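Local coordinates for RickCE (Rickettsia bellii, PDB 5HAM), which probably acts as a clan CE effector protease that cleaves ubiquitin from its conjugates, this construct holding the catalytic domain of a longer protein, at residues A32-N37 / E111-I116; C211-V216 / L240-H245; T49-E54 / L94-R99; N171-N174 / K179-K182; K25-Q30 / K221-Q226. All blocks are in the same frame, centred on the assembly; numbering follows the deposited sequence.

Overall arrangement
Four of the five contacts belong to the compact body built round a mixed five-stranded sheet, while contact 3 lies apart in a helical extension, its centre about 28 Å from that of contact 1 and about 50 Å from that of contact 5. Helix 96-130 spans the gap, serving contact 3 near its start and contact 1 further on. Strand 27-34 carries contacts 5 and 1 in succession, and helix 211-223 begins in contact 2 and ends in contact 5. Contacts 1 and 4 touch where Arg-36 O meets Lys-179 NZ. Along the chain contact 3 falls between the segments of contact 1, so the helical extension is an excursion between an edge strand and the rest of the protease fold.

Contact 1: A32-N37 / E111-I116; sequences AITFRN and EAQQQI
The carbonyl oxygen of Thr-34 draws two side-chain amides of helix 96-130, those of Gln-113 and, one turn later, Asn-117. The bond from Gln-113 NE2 to Thr-34 O is short at 2.8 Å but strongly bent, and counts as weak. The same nitrogen makes a straighter bond to Thr-34 OG1, also 2.8 Å, with an N-H...O angle of 143° and the hydroxyl tilted slightly from the amide plane. One NH2 group thus grips both the backbone and the side chain of a single threonine, which should fix the rotation of the Thr-34 hydroxyl and of the Gln-113 amide. Thr-34 suits the place because its hydroxyl, set between the backbone N and the carbonyl carbon (chi1 66°), comes to the same nitrogen as its own C=O. Gln-113 has the length to reach the strand: CG stands trans to the main-chain nitrogen and the chain stays extended beyond it, meeting the threonine side chain at about a right angle.

The other end of the amide faces Arg-36. Gln-113 OE1 lies 3.1 Å from Arg-36 CD and 3.4 Å from Arg-36 CG, so the arginine gives its aliphatic methylenes to the oxygen. Its guanidinium plane is turned 56° from the amide, with OE1 near that plane at the edge, while NH1 bonds weakly to Thr-38 O.

Backbone bonds from Ile-33 to Pro-139 and Glu-141 join the strand to strand 135-141, and the Phe-35 ring packs on Leu-183 of helix 175-188. The contact is therefore a surface seam in which side-chain amides of the helix hold the end of the edge strand of the mixed sheet in this alpha/beta protease fold.

Contact 2: C211-V216 / L240-H245; sequences CGVFTV and LRLREH
Val-213 and Leu-242 bury the most surface here, and Arg-243 follows. Val-213 points toward the second helix and spreads its two methyls over it. CG1, anti to the backbone N (chi1 -169°), presses against Leu-242 CB at 3.4 Å and comes within 3.8 Å of the backbone N of Arg-243. CG2 turns to the arginine and sits over one face of its guanidinium, 3.9 Å from Arg-243 NH1. A branched residue fits well, since one methyl meets an apolar neighbour while the other covers the flat face of a polar one.

Leu-242 meets Val-213 through CB and Phe-214 through CD1. That methyl lies over the face of the Phe-214 ring, 4.0 Å from the centroid and displaced toward the rim on the CE1 and CZ side, a CH-pi contact. Phe-214 starts out beside the second helix, but its ring end comes nearer and crosses the leucine at about a right angle.

Arg-243 is buried, so its polar end needs partners. It bends at chi3 (-75°), and NH2 donates to the carbonyl oxygens of Tyr-7 and Trp-261, while the Tyr-7 ring adds a cation-pi contact. The arginine thereby joins the chain's N-terminal segment and its last helix, 255-262.

The axes of 211-216 and 240-245 approach to 9.6 Å and are inclined at 74°. Opening with Cys-211 and Gly-212, helix 211-223 is consistent with the helix carrying the nucleophile in clan CE proteases. It lies between strand 147-155, where Thr-215 packs on Trp-147 and Val-149, and helix 238-251, with helix 11-20 touching Thr-215 and Val-216.

Contact 3: T49-E54 / L94-R99; sequences TAKGEE and LSDAER
In the helical extension, Arg-99 holds with two nitrogens the carbonyl of Ala-50, in the turn between helices 42-49 and 52-69, bridging it to the start of helix 96-130, whose N-cap is Ser-95. NH1 and NH2 both donate to Ala-50 O at 2.7 Å, and the oxygen lies in the guanidinium plane. The NH2 bond comes in the carbonyl plane on a lone pair, whereas NH1 approaches closer to the C=O direction at 161°. Arginine suits the role because a single flat end can supply two N-H groups to one oxygen.

Several groups then place the guanidinium. NE donates to Asp-47 O in the last turn of helix 42-49, and Asp-96, a turn before Arg-99, meets NH1 through OD1 in a salt bridge of 3.1 Å, although that hydrogen bond is weak. The other carboxylate oxygen, Asp-96 OD2, rests 3.8 Å from Lys-51 CD, so the lysine offers its methylenes there rather than its charge.

The chain of Lys-51 bends at chi4 (54°), carrying its ammonium back to the helix end. Lys-51 NZ donates to Thr-49 O at 2.7 Å, and a water, weakly bound to NZ, donates to Asp-96 O at 2.9 Å.

Contact 4: N171-N174 / K179-K182; sequences NSIN and KLPK
Apolar packing joins Ile-173 to helix 175-188. Its CG1 arm, swung to the far side of CB from N (chi1 -163°), crosses Leu-180 at about a right angle and sets CG1 3.5 Å from Leu-180 CD2, with Ile-173 CD1 lying alongside the same methyl. The other branch, CG2, is more distant, 4.2 Å from Pro-181 CG, where isoleucine and proline slide past each other in opposite directions. Branching at CB thus lets one residue cover two consecutive side chains of the helix.

The second kind is carbon against oxygen. Ile-173 O lies 3.2 Å from Pro-181 CD, and Asn-174 OD1 comes to 3.5 Å from Pro-181 CG, so the ring is met by a backbone and a side-chain oxygen. All this takes place in a beta-alpha-beta crossover: the loop follows strand 160-166, and the helix leads on to the parallel strand 196-199. Phe-165 of the first strand touches both Ile-173 and Leu-180, and Asp-199 OD2 of the second accepts from Ile-173 N.

Hydrogen bonds complete the joint. The helix is kinked here: Pro-181 has no N-H, and Leu-180 N, also without a bond to the turn before, gives its N-H to a water at 3.2 Å. That water in turn donates to Ile-173 O at 2.6 Å. Just before the helix, Ser-172 OG accepts from Asn-174 N at 2.9 Å in an ST turn.

Contact 5: K25-Q30 / K221-Q226; sequences KKFSVQ and KIAKGQ
Helix 211-223 ends in a Schellman motif, and against that end Phe-27, at the start of edge strand 27-34, lays its ring on Ala-223. The alanine CB sits over one face, 4.1 Å above the ring plane and displaced toward the rim, beside CD1 and CE1. Lys-26 CB covers the opposite face in the same off-centre way, so the ring is held between a helix methyl and its own neighbour. The small alanine lets the helix backbone come near: Phe-27 CE1 is 3.3 Å from Ala-223 O, an aromatic C-H beside a carbonyl.

Lys-224 meets the ring through its CG methylene, 4.0 Å from Phe-27 CZ, the lysine crossing the phenylalanine at about a right angle. With CG beside the backbone N (chi1 -57°) and the chain extended beyond it, the ammonium travels on to donate to Gln-21 O.

Gly-225 takes the positive phi (74°) that ends the helix, a conformation easy for a residue without a side chain. Its N bonds back to Ile-222 O at 3.0 Å, and Gln-226 N reaches Lys-221 O at 2.9 Å. The Gln-226 side chain adds a nearly straight bond from NE2 to Lys-224 O, 2.9 Å long, and so secures another late carbonyl. Ala-223 also touches Val-137 of the adjacent strand, so a helix C-terminus packs here against side chains of the outer strands of a mixed sheet, as in alpha/beta folds.

Contact 1: A32-N37 / E111-I116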
# COMPACT_ATOMS: atom_id res chain seq x y z
N ALA A 32 8.05 -1.65 1.81
CA ALA A 32 6.60 -1.61 1.89
C ALA A 32 5.93 -2.95 1.67
O ALA A 32 6.29 -3.70 0.77
CB ALA A 32 6.03 -0.59 0.91
N ILE A 33 4.93 -3.23 2.50
CA ILE A 33 3.95 -4.25 2.19
C ILE A 33 2.93 -3.60 1.27
O ILE A 33 2.44 -2.51 1.54
CB ILE A 33 3.27 -4.74 3.44
CG1 ILE A 33 4.17 -5.76 4.16
CG2 ILE A 33 1.89 -5.35 3.11
CD1 ILE A 33 3.67 -6.11 5.56
N THR A 34 2.63 -4.26 0.15
CA THR A 34 1.70 -3.70 -0.83
C THR A 34 0.56 -4.66 -1.15
O THR A 34 0.76 -5.86 -1.36
CB THR A 34 2.42 -3.28 -2.14
OG1 THR A 34 2.93 -4.44 -2.79
CG2 THR A 34 3.60 -2.36 -1.85
N PHE A 35 -0.64 -4.13 -1.18
CA PHE A 35 -1.79 -4.92 -1.56
C PHE A 35 -2.36 -4.37 -2.85
O PHE A 35 -2.36 -3.15 -3.08
CB PHE A 35 -2.89 -4.82 -0.51
CG PHE A 35 -2.52 -5.40 0.82
CD1 PHE A 35 -2.46 -6.77 1.00
CD2 PHE A 35 -2.28 -4.57 1.90
CE1 PHE A 35 -2.15 -7.31 2.23
CE2 PHE A 35 -1.96 -5.11 3.13
CZ PHE A 35 -1.89 -6.48 3.29
N ARG A 36 -2.88 -5.27 -3.68
CA ARG A 36 -3.68 -4.84 -4.80
C ARG A 36 -5.01 -4.39 -4.20
O ARG A 36 -5.37 -4.82 -3.10
CB ARG A 36 -3.86 -5.99 -5.77
CG ARG A 36 -2.55 -6.40 -6.47
CD ARG A 36 -2.45 -7.92 -6.60
NE ARG A 36 -3.78 -8.49 -6.74
CZ ARG A 36 -4.28 -9.48 -6.01
NH1 ARG A 36 -5.52 -9.86 -6.24
NH2 ARG A 36 -3.55 -10.08 -5.07
N ASN A 37 -5.71 -3.49 -4.89
CA ASN A 37 -7.05 -3.07 -4.47
C ASN A 37 -8.16 -3.77 -5.26
O ASN A 37 -9.31 -3.77 -4.85
CB ASN A 37 -7.21 -1.55 -4.53
CG ASN A 37 -6.42 -0.91 -5.65
OD1 ASN A 37 -5.89 -1.59 -6.53
ND2 ASN A 37 -6.34 0.42 -5.64
N GLU A 111 1.43 -14.11 -6.67
CA GLU A 111 2.00 -15.07 -5.73
C GLU A 111 3.27 -14.52 -5.09
O GLU A 111 3.48 -14.66 -3.88
CB GLU A 111 2.25 -16.40 -6.45
CG GLU A 111 0.96 -17.10 -6.85
CD GLU A 111 1.13 -18.15 -7.94
OE1 GLU A 111 2.27 -18.62 -8.13
OE2 GLU A 111 0.12 -18.50 -8.60
N ALA A 112 4.11 -13.88 -5.89
CA ALA A 112 5.34 -13.25 -5.41
C ALA A 112 5.02 -12.18 -4.37
O ALA A 112 5.58 -12.18 -3.27
CB ALA A 112 6.10 -12.63 -6.56
N GLN A 113 4.12 -11.28 -4.75
CA GLN A 113 3.62 -10.23 -3.86
C GLN A 113 3.14 -10.73 -2.48
O GLN A 113 3.51 -10.15 -1.43
CB GLN A 113 2.52 -9.42 -4.56
CG GLN A 113 1.91 -8.32 -3.71
CD GLN A 113 1.04 -7.36 -4.52
OE1 GLN A 113 0.38 -7.77 -5.47
NE2 GLN A 113 1.07 -6.08 -4.17
N GLN A 114 2.34 -11.79 -2.45
CA GLN A 114 1.87 -12.28 -1.16
C GLN A 114 2.98 -12.97 -0.36
O GLN A 114 3.05 -12.83 0.86
CB GLN A 114 0.56 -13.09 -1.25
CG GLN A 114 0.69 -14.58 -1.50
CD GLN A 114 -0.64 -15.22 -1.92
OE1 GLN A 114 -1.73 -14.67 -1.70
NE2 GLN A 114 -0.56 -16.40 -2.56
N GLN A 115 3.89 -13.66 -1.03
CA GLN A 115 5.04 -14.23 -0.32
C GLN A 115 6.02 -13.16 0.20
O GLN A 115 6.59 -13.31 1.28
CB GLN A 115 5.77 -15.27 -1.15
CG GLN A 115 6.90 -15.97 -0.39
CD GLN A 115 6.46 -16.56 0.95
OE1 GLN A 115 6.93 -16.14 2.02
NE2 GLN A 115 5.57 -17.55 0.91
N ILE A 116 6.20 -12.09 -0.58
CA ILE A 116 7.10 -11.01 -0.19
C ILE A 116 6.48 -10.26 0.98
O ILE A 116 7.18 -9.91 1.94
CB ILE A 116 7.48 -10.06 -1.39
CG1 ILE A 116 8.47 -10.75 -2.33
CG2 ILE A 116 8.14 -8.78 -0.92
CD1 ILE A 116 8.42 -10.23 -3.78

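Contact 2: C211-V216 / L240-H245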
# COMPACT_ATOMS: atom_id res chain seq x y z
N CYS A 211 -1.59 11.02 2.56
CA CYS A 211 -1.26 9.68 3.11
C CYS A 211 0.22 9.43 3.38
O CYS A 211 0.57 8.90 4.44
CB CYS A 211 -1.78 8.56 2.20
SG CYS A 211 -3.58 8.43 2.25
N GLY A 212 1.08 9.79 2.45
CA GLY A 212 2.50 9.57 2.65
C GLY A 212 3.10 10.51 3.69
O GLY A 212 4.02 10.13 4.43
N VAL A 213 2.57 11.73 3.75
CA VAL A 213 3.05 12.70 4.72
C VAL A 213 2.85 12.16 6.13
O VAL A 213 3.79 12.12 6.93
CB VAL A 213 2.32 14.07 4.57
CG1 VAL A 213 3.01 15.13 5.40
CG2 VAL A 213 2.27 14.50 3.11
N PHE A 214 1.63 11.71 6.42
CA PHE A 214 1.28 11.20 7.75
C PHE A 214 1.79 9.79 8.05
O PHE A 214 2.06 9.46 9.21
CB PHE A 214 -0.23 11.29 7.98
CG PHE A 214 -0.69 12.66 8.33
CD1 PHE A 214 -0.62 13.12 9.64
CD2 PHE A 214 -1.17 13.52 7.34
CE1 PHE A 214 -1.03 14.38 9.98
CE2 PHE A 214 -1.57 14.80 7.66
CZ PHE A 214 -1.50 15.23 8.99
N THR A 215 1.88 8.95 7.02
CA THR A 215 2.52 7.66 7.16
C THR A 215 3.90 7.83 7.79
O THR A 215 4.27 7.12 8.71
CB THR A 215 2.67 6.96 5.79
OG1 THR A 215 1.39 6.47 5.38
CG2 THR A 215 3.65 5.79 5.88
N VAL A 216 4.64 8.81 7.30
CA VAL A 216 5.98 9.03 7.79
C VAL A 216 5.93 9.51 9.23
O VAL A 216 6.61 8.98 10.10
CB VAL A 216 6.74 10.06 6.91
CG1 VAL A 216 8.04 10.54 7.61
CG2 VAL A 216 7.01 9.49 5.50
N LEU A 240 0.53 20.44 5.22
CA LEU A 240 1.49 21.27 4.50
C LEU A 240 2.81 21.45 5.24
O LEU A 240 3.87 21.27 4.65
CB LEU A 240 0.91 22.66 4.21
CG LEU A 240 0.30 22.86 2.83
CD1 LEU A 240 -1.08 22.18 2.75
CD2 LEU A 240 0.22 24.34 2.52
N ARG A 241 2.73 21.81 6.52
CA ARG A 241 3.94 22.07 7.31
C ARG A 241 4.80 20.81 7.41
O ARG A 241 6.04 20.88 7.35
CB ARG A 241 3.58 22.58 8.70
CG ARG A 241 2.54 23.70 8.72
CD ARG A 241 2.03 23.95 10.14
NE ARG A 241 0.58 24.08 10.22
CZ ARG A 241 -0.09 25.22 10.03
NH1 ARG A 241 0.57 26.34 9.76
NH2 ARG A 241 -1.41 25.24 10.13
N LEU A 242 4.15 19.67 7.56
CA LEU A 242 4.86 18.40 7.61
C LEU A 242 5.56 18.17 6.29
O LEU A 242 6.73 17.77 6.25
CB LEU A 242 3.89 17.26 7.90
CG LEU A 242 3.44 17.02 9.34
CD1 LEU A 242 2.35 15.94 9.36
CD2 LEU A 242 4.63 16.59 10.19
N ARG A 243 4.85 18.45 5.20
CA ARG A 243 5.39 18.26 3.85
C ARG A 243 6.60 19.18 3.59
O ARG A 243 7.61 18.75 3.02
CB ARG A 243 4.29 18.48 2.80
CG ARG A 243 4.70 18.10 1.40
CD ARG A 243 3.66 18.52 0.38
NE ARG A 243 2.48 17.67 0.38
CZ ARG A 243 2.31 16.62 -0.43
NH1 ARG A 243 1.20 15.91 -0.39
NH2 ARG A 243 3.27 16.30 -1.29
N GLU A 244 6.49 20.43 4.03
CA GLU A 244 7.59 21.38 3.90
C GLU A 244 8.76 20.84 4.68
O GLU A 244 9.86 20.72 4.15
CB GLU A 244 7.18 22.76 4.43
CG GLU A 244 6.23 23.51 3.50
CD GLU A 244 5.66 24.78 4.11
OE1 GLU A 244 6.20 25.28 5.12
OE2 GLU A 244 4.66 25.29 3.56
N HIS A 245 8.50 20.48 5.93
CA HIS A 245 9.50 19.91 6.80
C HIS A 245 10.16 18.69 6.16
O HIS A 245 11.39 18.58 6.16
CB HIS A 245 8.85 19.54 8.13
CG HIS A 245 9.82 18.97 9.14
ND1 HIS A 245 10.90 19.67 9.60
CD2 HIS A 245 9.83 17.77 9.75
CE1 HIS A 245 11.56 18.91 10.47
NE2 HIS A 245 10.94 17.77 10.59

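Contact 3: T49-E54 / L94-R99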
# COMPACT_ATOMS: atom_id res chain seq x y z
N THR A 49 -8.32 -17.03 -20.87
CA THR A 49 -8.55 -18.47 -21.06
C THR A 49 -9.69 -18.82 -22.01
O THR A 49 -9.72 -19.94 -22.53
CB THR A 49 -8.80 -19.20 -19.72
OG1 THR A 49 -9.96 -18.67 -19.08
CG2 THR A 49 -7.61 -19.07 -18.78
N ALA A 50 -10.62 -17.90 -22.22
CA ALA A 50 -11.75 -18.14 -23.12
C ALA A 50 -11.31 -18.30 -24.56
O ALA A 50 -10.46 -17.55 -25.06
CB ALA A 50 -12.80 -17.04 -23.01
N LYS A 51 -11.87 -19.30 -25.21
CA LYS A 51 -11.54 -19.62 -26.58
C LYS A 51 -12.86 -19.75 -27.35
O LYS A 51 -13.94 -19.79 -26.74
CB LYS A 51 -10.74 -20.92 -26.60
CG LYS A 51 -9.58 -20.87 -25.63
CD LYS A 51 -8.64 -22.04 -25.74
CE LYS A 51 -7.40 -21.77 -24.91
NZ LYS A 51 -7.69 -21.42 -23.49
N GLY A 52 -12.77 -19.77 -28.67
CA GLY A 52 -13.93 -19.99 -29.51
C GLY A 52 -15.08 -19.02 -29.27
O GLY A 52 -14.92 -17.81 -29.31
N GLU A 53 -16.26 -19.57 -29.00
CA GLU A 53 -17.43 -18.73 -28.87
C GLU A 53 -17.45 -17.94 -27.56
O GLU A 53 -17.85 -16.78 -27.55
CB GLU A 53 -18.71 -19.55 -29.02
CG GLU A 53 -19.97 -18.73 -28.87
CD GLU A 53 -20.35 -18.04 -30.15
OE1 GLU A 53 -19.61 -18.15 -31.15
OE2 GLU A 53 -21.42 -17.39 -30.16
N GLU A 54 -17.02 -18.56 -26.47
CA GLU A 54 -16.91 -17.85 -25.19
C GLU A 54 -16.02 -16.61 -25.38
O GLU A 54 -16.37 -15.51 -24.97
CB GLU A 54 -16.36 -18.75 -24.07
CG GLU A 54 -17.41 -19.47 -23.22
CD GLU A 54 -17.94 -20.78 -23.84
OE1 GLU A 54 -17.46 -21.18 -24.93
OE2 GLU A 54 -18.83 -21.41 -23.24
N LEU A 94 -4.87 -11.27 -28.94
CA LEU A 94 -3.67 -12.09 -28.94
C LEU A 94 -3.94 -13.57 -29.21
O LEU A 94 -5.06 -14.03 -29.11
CB LEU A 94 -2.94 -11.95 -27.60
CG LEU A 94 -2.48 -10.53 -27.24
CD1 LEU A 94 -2.03 -10.47 -25.80
CD2 LEU A 94 -1.38 -10.11 -28.22
N SER A 95 -2.88 -14.31 -29.52
CA SER A 95 -2.97 -15.75 -29.65
C SER A 95 -3.29 -16.40 -28.30
O SER A 95 -2.91 -15.87 -27.25
CB SER A 95 -1.66 -16.32 -30.20
OG SER A 95 -0.56 -16.00 -29.36
N ASP A 96 -3.97 -17.54 -28.34
CA ASP A 96 -4.32 -18.28 -27.13
C ASP A 96 -3.09 -18.54 -26.27
O ASP A 96 -3.13 -18.42 -25.04
CB ASP A 96 -5.00 -19.60 -27.47
CG ASP A 96 -6.37 -19.42 -28.08
OD1 ASP A 96 -6.97 -18.31 -27.97
OD2 ASP A 96 -6.86 -20.41 -28.67
N ALA A 97 -1.99 -18.87 -26.94
CA ALA A 97 -0.73 -19.14 -26.26
C ALA A 97 -0.20 -17.90 -25.53
O ALA A 97 0.29 -18.00 -24.41
CB ALA A 97 0.29 -19.64 -27.24
N GLU A 98 -0.29 -16.74 -26.15
CA GLU A 98 0.20 -15.54 -25.49
C GLU A 98 -0.74 -15.09 -24.39
O GLU A 98 -0.30 -14.53 -23.38
CB GLU A 98 0.49 -14.41 -26.47
CG GLU A 98 1.54 -13.40 -25.95
CD GLU A 98 2.98 -13.95 -25.95
OE1 GLU A 98 3.89 -13.21 -25.52
OE2 GLU A 98 3.21 -15.11 -26.40
N ARG A 99 -2.03 -15.35 -24.55
CA ARG A 99 -2.97 -14.96 -23.51
C ARG A 99 -2.69 -15.82 -22.28
O ARG A 99 -2.72 -15.32 -21.15
CB ARG A 99 -4.42 -15.07 -23.99
CG ARG A 99 -4.81 -14.01 -25.00
CD ARG A 99 -6.07 -14.40 -25.75
NE ARG A 99 -7.24 -14.47 -24.88
CZ ARG A 99 -8.15 -15.45 -24.89
NH1 ARG A 99 -8.05 -16.47 -25.73
NH2 ARG A 99 -9.17 -15.40 -24.04
O HOH W 1 -5.78 -18.90 -23.96

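Contact 4: N171-N174 / K179-K182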
# COMPACT_ATOMS: atom_id res chain seq x y z
N ASN A 171 -9.71 5.36 7.76
CA ASN A 171 -10.19 3.98 7.64
C ASN A 171 -9.61 3.12 8.75
O ASN A 171 -8.51 3.41 9.24
CB ASN A 171 -9.77 3.35 6.32
CG ASN A 171 -10.22 4.14 5.14
OD1 ASN A 171 -11.41 4.21 4.84
ND2 ASN A 171 -9.27 4.75 4.43
N SER A 172 -10.31 2.06 9.13
CA SER A 172 -9.76 1.14 10.12
C SER A 172 -8.76 0.24 9.39
O SER A 172 -8.68 0.27 8.17
CB SER A 172 -10.86 0.27 10.72
OG SER A 172 -11.16 -0.83 9.87
N ILE A 173 -8.03 -0.56 10.16
CA ILE A 173 -7.10 -1.54 9.63
C ILE A 173 -7.80 -2.64 8.81
O ILE A 173 -7.14 -3.42 8.15
CB ILE A 173 -6.26 -2.18 10.78
CG1 ILE A 173 -5.01 -2.87 10.25
CG2 ILE A 173 -7.08 -3.16 11.62
CD1 ILE A 173 -4.31 -3.63 11.32
N ASN A 174 -9.14 -2.67 8.86
CA ASN A 174 -9.94 -3.66 8.13
C ASN A 174 -10.30 -3.24 6.73
O ASN A 174 -10.97 -3.96 6.01
CB ASN A 174 -11.24 -3.96 8.87
CG ASN A 174 -10.99 -4.69 10.17
OD1 ASN A 174 -10.24 -5.66 10.22
ND2 ASN A 174 -11.60 -4.20 11.24
N LYS A 179 -7.91 -7.39 4.31
CA LYS A 179 -6.72 -7.92 3.68
C LYS A 179 -5.48 -7.91 4.60
O LYS A 179 -4.77 -8.91 4.68
CB LYS A 179 -6.47 -7.26 2.31
CG LYS A 179 -6.10 -5.79 2.27
CD LYS A 179 -6.25 -5.26 0.82
CE LYS A 179 -5.85 -3.82 0.67
NZ LYS A 179 -6.43 -3.11 -0.51
N LEU A 180 -5.26 -6.82 5.32
CA LEU A 180 -4.09 -6.74 6.21
C LEU A 180 -4.19 -7.67 7.45
O LEU A 180 -3.24 -8.43 7.76
CB LEU A 180 -3.78 -5.27 6.58
CG LEU A 180 -2.71 -5.01 7.64
CD1 LEU A 180 -1.38 -5.67 7.27
CD2 LEU A 180 -2.52 -3.51 7.84
N PRO A 181 -5.32 -7.63 8.17
CA PRO A 181 -5.46 -8.60 9.26
C PRO A 181 -5.38 -10.04 8.78
O PRO A 181 -4.88 -10.86 9.52
CB PRO A 181 -6.85 -8.28 9.83
CG PRO A 181 -6.98 -6.82 9.61
CD PRO A 181 -6.33 -6.56 8.26
N LYS A 182 -5.87 -10.32 7.57
CA LYS A 182 -5.71 -11.66 7.00
C LYS A 182 -4.23 -12.00 6.79
O LYS A 182 -3.82 -13.15 6.97
CB LYS A 182 -6.46 -11.80 5.66
CG LYS A 182 -7.99 -11.78 5.76
CD LYS A 182 -8.51 -12.30 7.09
CE LYS A 182 -10.02 -12.10 7.24
NZ LYS A 182 -10.49 -12.34 8.65
O HOH W 2 -7.39 -4.51 5.83

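Contact 5: K25-Q30 / K221-Q226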
# COMPACT_ATOMS: atom_id res chain seq x y z
N LYS A 25 20.17 1.68 14.63
CA LYS A 25 20.59 0.74 15.67
C LYS A 25 19.41 0.24 16.50
O LYS A 25 19.44 -0.87 17.03
CB LYS A 25 21.64 1.39 16.56
CG LYS A 25 22.92 1.64 15.79
CD LYS A 25 24.01 2.32 16.59
CE LYS A 25 25.21 2.55 15.67
NZ LYS A 25 26.30 3.36 16.27
N LYS A 26 18.38 1.06 16.60
CA LYS A 26 17.25 0.81 17.47
C LYS A 26 16.01 0.42 16.67
O LYS A 26 15.18 -0.37 17.11
CB LYS A 26 16.94 2.10 18.23
CG LYS A 26 16.83 1.93 19.72
CD LYS A 26 16.26 3.18 20.36
CE LYS A 26 17.08 4.40 20.02
NZ LYS A 26 16.91 5.44 21.07
N PHE A 27 15.89 1.01 15.48
CA PHE A 27 14.69 0.88 14.66
C PHE A 27 15.05 0.34 13.29
O PHE A 27 16.01 0.78 12.68
CB PHE A 27 14.01 2.24 14.50
CG PHE A 27 13.64 2.90 15.80
CD1 PHE A 27 12.76 2.28 16.67
CD2 PHE A 27 14.16 4.14 16.14
CE1 PHE A 27 12.41 2.89 17.87
CE2 PHE A 27 13.82 4.76 17.33
CZ PHE A 27 12.94 4.13 18.20
N SER A 28 14.27 -0.60 12.79
CA SER A 28 14.44 -1.05 11.41
C SER A 28 13.27 -0.61 10.55
O SER A 28 12.11 -0.82 10.88
CB SER A 28 14.61 -2.57 11.32
OG SER A 28 13.54 -3.23 11.95
N VAL A 29 13.61 0.03 9.44
CA VAL A 29 12.62 0.40 8.45
C VAL A 29 12.51 -0.68 7.38
O VAL A 29 13.48 -0.96 6.67
CB VAL A 29 13.01 1.71 7.76
CG1 VAL A 29 11.98 2.03 6.67
CG2 VAL A 29 13.10 2.81 8.78
N GLN A 30 11.33 -1.27 7.26
CA GLN A 30 11.11 -2.35 6.30
C GLN A 30 10.70 -1.80 4.94
O GLN A 30 10.23 -0.68 4.84
CB GLN A 30 10.03 -3.30 6.82
CG GLN A 30 10.43 -4.03 8.08
CD GLN A 30 11.67 -4.87 7.86
OE1 GLN A 30 11.79 -5.55 6.85
NE2 GLN A 30 12.60 -4.82 8.80
N LYS A 221 6.56 8.47 15.03
CA LYS A 221 6.04 8.68 16.37
C LYS A 221 5.70 7.39 17.10
O LYS A 221 6.10 7.19 18.24
CB LYS A 221 4.86 9.66 16.36
CG LYS A 221 5.33 11.08 16.60
CD LYS A 221 4.51 12.08 15.85
CE LYS A 221 5.03 13.48 16.13
NZ LYS A 221 4.13 14.47 15.49
N ILE A 222 4.98 6.50 16.42
CA ILE A 222 4.64 5.22 16.98
C ILE A 222 5.89 4.42 17.31
O ILE A 222 5.98 3.84 18.38
CB ILE A 222 3.77 4.41 16.01
CG1 ILE A 222 2.45 5.14 15.76
CG2 ILE A 222 3.51 3.03 16.57
CD1 ILE A 222 1.62 4.53 14.61
N ALA A 223 6.87 4.42 16.40
CA ALA A 223 8.14 3.74 16.67
C ALA A 223 8.75 4.20 18.00
O ALA A 223 9.25 3.39 18.78
CB ALA A 223 9.12 3.97 15.53
N LYS A 224 8.67 5.51 18.27
CA LYS A 224 9.27 6.10 19.46
C LYS A 224 8.34 6.09 20.69
O LYS A 224 8.67 6.64 21.74
CB LYS A 224 9.78 7.53 19.15
CG LYS A 224 10.79 7.55 18.00
CD LYS A 224 11.30 8.93 17.66
CE LYS A 224 12.30 8.84 16.52
NZ LYS A 224 12.86 10.15 16.05
N GLY A 225 7.17 5.47 20.56
CA GLY A 225 6.25 5.37 21.68
C GLY A 225 5.52 6.66 21.99
O GLY A 225 5.02 6.83 23.10
N GLN A 226 5.48 7.58 21.02
CA GLN A 226 4.85 8.90 21.21
C GLN A 226 3.49 8.94 20.55
O GLN A 226 3.27 8.28 19.52
CB GLN A 226 5.70 10.01 20.58
CG GLN A 226 7.15 10.05 21.04
CD GLN A 226 7.29 10.14 22.54
OE1 GLN A 226 6.94 11.16 23.15
NE2 GLN A 226 7.80 9.07 23.14